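Side-chain contacts in ESXA (PDB 3ZBH), which is of unknown function but, as a WXG100 protein of the ESAT-6 family, is probably a small helical substrate of type VII secretion: residues E30-L35 against E60-F65; T41-G44 against S50-A53. All coordinates share one frame; numbering follows the deposited sequence.

Contact 1 (E30-L35 against E60-F65); sequences ELIARL and ELRPSF. With ACT (acetate ion), chain L.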
loop_
_atom_site.group_PDB
_atom_site.type_symbol
_atom_site.label_atom_id
_atom_site.label_comp_id
_atom_site.label_asym_id
_atom_site.label_seq_id
_atom_site.Cartn_x
_atom_site.Cartn_y
_atom_site.Cartn_z
ATOM N N GLU B 30 5.215 1.552 6.365
ATOM C CA GLU B 30 4.933 2.946 6.729
ATOM C C GLU B 30 3.438 3.239 6.637
ATOM O O GLU B 30 2.855 3.866 7.532
ATOM C CB GLU B 30 5.791 3.910 5.915
ATOM C CG GLU B 30 7.264 3.776 6.308
ATOM C CD GLU B 30 8.185 4.473 5.354
ATOM O OE1 GLU B 30 7.686 5.255 4.529
ATOM O OE2 GLU B 30 9.407 4.253 5.434
ATOM N N LEU B 31 2.815 2.774 5.560
ATOM C CA LEU B 31 1.376 2.949 5.392
ATOM C C LEU B 31 0.582 2.244 6.489
ATOM O O LEU B 31 -0.326 2.817 7.077
ATOM C CB LEU B 31 0.954 2.436 4.003
ATOM C CG LEU B 31 -0.523 2.272 3.675
ATOM C CD1 LEU B 31 -1.230 3.620 3.518
ATOM C CD2 LEU B 31 -0.589 1.475 2.370
ATOM N N ILE B 32 0.921 1.010 6.786
ATOM C CA ILE B 32 0.236 0.313 7.860
ATOM C C ILE B 32 0.339 1.051 9.205
ATOM O O ILE B 32 -0.651 1.225 9.901
ATOM C CB ILE B 32 0.692 -1.148 7.978
ATOM C CG1 ILE B 32 0.227 -1.942 6.743
ATOM C CG2 ILE B 32 0.108 -1.783 9.242
ATOM C CD1 ILE B 32 -1.272 -1.799 6.426
ATOM N N ALA B 33 1.536 1.523 9.527
ATOM C CA ALA B 33 1.751 2.319 10.726
ATOM C C ALA B 33 0.859 3.561 10.740
ATOM O O ALA B 33 0.238 3.856 11.756
ATOM C CB ALA B 33 3.220 2.702 10.828
ATOM N N ARG B 34 0.777 4.279 9.625
ATOM C CA ARG B 34 -0.110 5.450 9.546
ATOM C C ARG B 34 -1.599 5.104 9.677
ATOM O O ARG B 34 -2.347 5.780 10.418
ATOM C CB ARG B 34 0.127 6.269 8.271
ATOM C CG ARG B 34 1.514 6.878 8.134
ATOM C CD ARG B 34 1.543 7.868 6.971
ATOM N NE ARG B 34 1.172 7.286 5.669
ATOM C CZ ARG B 34 2.009 6.662 4.837
ATOM N NH1 ARG B 34 3.288 6.508 5.152
ATOM N NH2 ARG B 34 1.563 6.204 3.669
ATOM N N LEU B 35 -2.030 4.062 8.968
ATOM C CA LEU B 35 -3.399 3.559 9.123
ATOM C C LEU B 35 -3.681 3.019 10.534
ATOM O O LEU B 35 -4.793 3.129 11.015
ATOM C CB LEU B 35 -3.697 2.465 8.092
ATOM C CG LEU B 35 -3.607 2.901 6.624
ATOM C CD1 LEU B 35 -3.934 1.691 5.745
ATOM C CD2 LEU B 35 -4.587 4.040 6.352
ATOM N N GLU B 60 -9.002 -7.295 9.286
ATOM C CA GLU B 60 -9.049 -8.448 8.381
ATOM C C GLU B 60 -8.021 -8.333 7.240
ATOM O O GLU B 60 -7.487 -9.336 6.764
ATOM C CB GLU B 60 -10.471 -8.613 7.815
ATOM C CG GLU B 60 -10.788 -10.001 7.275
ATOM C CD GLU B 60 -10.640 -10.110 5.765
ATOM O OE1 GLU B 60 -11.299 -9.329 5.038
ATOM O OE2 GLU B 60 -9.870 -10.984 5.299
ATOM N N LEU B 61 -7.746 -7.110 6.805
ATOM C CA LEU B 61 -6.895 -6.895 5.650
ATOM C C LEU B 61 -5.436 -6.672 6.018
ATOM O O LEU B 61 -4.534 -6.931 5.220
ATOM C CB LEU B 61 -7.389 -5.689 4.855
ATOM C CG LEU B 61 -8.771 -5.838 4.221
ATOM C CD1 LEU B 61 -9.200 -4.500 3.640
ATOM C CD2 LEU B 61 -8.761 -6.924 3.155
ATOM N N ARG B 62 -5.214 -6.167 7.216
ATOM C CA ARG B 62 -3.877 -5.806 7.662
ATOM C C ARG B 62 -2.855 -6.951 7.504
ATOM O O ARG B 62 -1.745 -6.704 7.062
ATOM C CB ARG B 62 -3.928 -5.306 9.101
ATOM C CG ARG B 62 -2.700 -4.496 9.533
ATOM C CD ARG B 62 -2.794 -4.254 11.045
ATOM N NE ARG B 62 -1.637 -3.539 11.559
ATOM C CZ ARG B 62 -0.522 -4.121 11.999
ATOM N NH1 ARG B 62 -0.383 -5.453 11.979
ATOM N NH2 ARG B 62 0.467 -3.364 12.449
ATOM N N PRO B 63 -3.222 -8.206 7.865
ATOM C CA PRO B 63 -2.170 -9.215 7.788
ATOM C C PRO B 63 -1.673 -9.454 6.347
ATOM O O PRO B 63 -0.532 -9.890 6.164
ATOM C CB PRO B 63 -2.832 -10.490 8.319
ATOM C CG PRO B 63 -4.042 -10.047 9.070
ATOM C CD PRO B 63 -4.437 -8.697 8.551
ATOM N N SER B 64 -2.512 -9.165 5.355
ATOM C CA SER B 64 -2.125 -9.382 3.972
ATOM C C SER B 64 -1.147 -8.297 3.532
ATOM O O SER B 64 -0.331 -8.516 2.649
ATOM C CB SER B 64 -3.360 -9.385 3.080
ATOM O OG SER B 64 -4.114 -10.563 3.327
ATOM N N PHE B 65 -1.245 -7.110 4.138
ATOM C CA PHE B 65 -0.243 -6.082 3.914
ATOM C C PHE B 65 1.108 -6.492 4.499
ATOM O O PHE B 65 2.134 -6.225 3.890
ATOM C CB PHE B 65 -0.708 -4.696 4.450
ATOM C CG PHE B 65 -1.680 -3.991 3.527
ATOM C CD1 PHE B 65 -2.922 -4.537 3.240
ATOM C CD2 PHE B 65 -1.330 -2.788 2.915
ATOM C CE1 PHE B 65 -3.801 -3.904 2.364
ATOM C CE2 PHE B 65 -2.207 -2.151 2.049
ATOM C CZ PHE B 65 -3.442 -2.710 1.761
HETATM C C ACT L . 2.866 -6.277 13.362
HETATM O O ACT L . 2.923 -6.331 12.120
HETATM O OXT ACT L . 2.407 -5.270 13.949
HETATM C CH3 ACT L . 3.372 -7.443 14.158
#

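Contact 2 (T41-G44 against S50-A53); sequences TLQG and SSEA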
loop_
_atom_site.group_PDB
_atom_site.type_symbol
_atom_site.label_atom_id
_atom_site.label_comp_id
_atom_site.label_asym_id
_atom_site.label_seq_id
_atom_site.Cartn_x
_atom_site.Cartn_y
_atom_site.Cartn_z
ATOM N N THR B 41 -7.451 7.430 15.874
ATOM C CA THR B 41 -8.081 8.745 15.660
ATOM C C THR B 41 -9.571 8.561 15.357
ATOM O O THR B 41 -10.447 9.239 15.948
ATOM C CB THR B 41 -7.393 9.517 14.512
ATOM O OG1 THR B 41 -6.000 9.654 14.795
ATOM C CG2 THR B 41 -7.968 10.915 14.355
ATOM N N LEU B 42 -9.867 7.599 14.487
ATOM C CA LEU B 42 -11.257 7.346 14.084
ATOM C C LEU B 42 -12.120 6.882 15.252
ATOM O O LEU B 42 -13.258 7.332 15.401
ATOM C CB LEU B 42 -11.330 6.325 12.950
ATOM C CG LEU B 42 -12.663 6.279 12.208
ATOM C CD1 LEU B 42 -12.896 7.600 11.499
ATOM C CD2 LEU B 42 -12.645 5.136 11.203
ATOM N N GLN B 43 -11.570 5.996 16.079
ATOM C CA GLN B 43 -12.234 5.562 17.309
ATOM C C GLN B 43 -12.642 6.697 18.244
ATOM O O GLN B 43 -13.631 6.578 18.953
ATOM C CB GLN B 43 -11.369 4.562 18.069
ATOM C CG GLN B 43 -11.658 3.131 17.686
ATOM C CD GLN B 43 -10.981 2.127 18.595
ATOM O OE1 GLN B 43 -9.754 2.058 18.672
ATOM N NE2 GLN B 43 -11.785 1.322 19.273
ATOM N N GLY B 44 -11.880 7.786 18.253
ATOM C CA GLY B 44 -12.178 8.911 19.117
ATOM C C GLY B 44 -13.193 9.874 18.530
ATOM O O GLY B 44 -13.900 10.555 19.272
ATOM N N SER B 50 -19.921 2.808 14.185
ATOM C CA SER B 50 -19.267 3.242 12.960
ATOM C C SER B 50 -17.763 2.892 12.989
ATOM O O SER B 50 -17.180 2.471 11.968
ATOM C CB SER B 50 -19.474 4.739 12.761
ATOM O OG SER B 50 -20.841 5.024 12.514
ATOM N N SER B 51 -17.163 3.055 14.172
ATOM C CA SER B 51 -15.764 2.688 14.421
ATOM C C SER B 51 -15.516 1.186 14.352
ATOM O O SER B 51 -14.532 0.744 13.747
ATOM C CB SER B 51 -15.300 3.233 15.777
ATOM O OG SER B 51 -15.003 4.607 15.655
ATOM N N GLU B 52 -16.410 0.411 14.964
ATOM C CA GLU B 52 -16.323 -1.055 14.956
ATOM C C GLU B 52 -16.496 -1.644 13.541
ATOM O O GLU B 52 -16.001 -2.743 13.239
ATOM C CB GLU B 52 -17.342 -1.654 15.938
ATOM C CG GLU B 52 -17.285 -3.170 16.114
ATOM C CD GLU B 52 -15.868 -3.717 16.217
ATOM O OE1 GLU B 52 -15.127 -3.321 17.145
ATOM O OE2 GLU B 52 -15.493 -4.543 15.351
ATOM N N ALA B 53 -17.178 -0.897 12.678
ATOM C CA ALA B 53 -17.419 -1.333 11.313
ATOM C C ALA B 53 -16.109 -1.235 10.517
ATOM O O ALA B 53 -15.735 -2.173 9.798
ATOM C CB ALA B 53 -18.533 -0.504 10.676
#

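Contact 1 (E30-L35 against E60-F65)
I32 makes the largest share of this contact, its two branches reaching separate partners: CD1 rests against F65 and CG2 against R62. The tight part is apolar. CD1 of I32 sits 3.6 Å from CB of F65 and equally near the ring carbon CD2, meeting the ring obliquely, while L31 adds a second apolar touch, its CD2 4.0 Å from CE2 of F65. A branched isoleucine reaches two neighbours at once, while the broad ring of F65 takes I32 and L31 together, where the axes of the two segments come within 10.8 Å. The ring of F65 also stacks on F65 of the second subunit, so the same ring belongs to both the hairpin and the subunit interface.

Toward solvent the packing gives way to charge. With CG anti to its backbone N (chi1 -162°) and the chain extended as far as NE, R62 lays its flat guanidinium across I32, whose CG2 lies over one face at 3.4 Å from NE. Its N-H groups have polar partners elsewhere: a salt bridge from NH2 to D36, and at the edge an acetate, probably from the crystallisation liquor, with NH2 3.1 Å from OXT and a longer, weak bond from NH1. The two segments cross at -157°, nearly antiparallel, as in the helical hairpin of WXG100 proteins, paired here with a second hairpin as a dimer.

Contact 2 (T41-G44 against S50-A53)
Helical backbone on both sides brings the CA atoms of Q43 and S51 within 5.4 Å of each other, a close approach at a place where the segments flank the turn that joins them. A small residue suits such a narrow place, and S51, directed at the opposite segment and buried, is the one that fills it. With OG anti to the carbonyl carbon (chi1 -79°), its hydroxyl reaches the backbone of the other segment, lying 3.2 Å from O of L42 and 3.4 Å from CA of Q43. The same OG has a weak hydrogen bond to O of E47, just before the start of helix 48-95, which gives this buried polar atom a partner.

This is the turn end of an antiparallel two-helix hairpin, the fold of WXG100 proteins, in which the Trp-X-Gly sequence typical of the family runs through the turn into the start of the second helix.

Around the serine the side chains divide by character. Q43 passes alongside it, CG 4.1 Å from CB of S51, so that methylene carbons make the contact while the chain runs on extended past CG; a long polar residue fits this exposed margin, where it also touches I55. L42 turns inward instead: its CG stands 4.5 Å from OG of S51, and its apolar side chain packs against F54 of helix 48-95 and Y21 of the second subunit.

Overall arrangement
Both contacts join helix 11-45 to helix 48-95, at two levels of one long hairpin. Along the chain the order is 30-35, 41-44, 50-53, 60-65, so contact 2 lies next to the turn and contact 1 further along the pair, with centres about 16 Å apart and nearest atoms about 7 Å apart. Contact 2 is also the more distant from the centre of the chain, about 28 Å against 12 Å. Each touches the second subunit, which means that the packing within one hairpin and the pairing of two hairpins are built on the same helices, consistent with the dimers formed by WXG100 proteins.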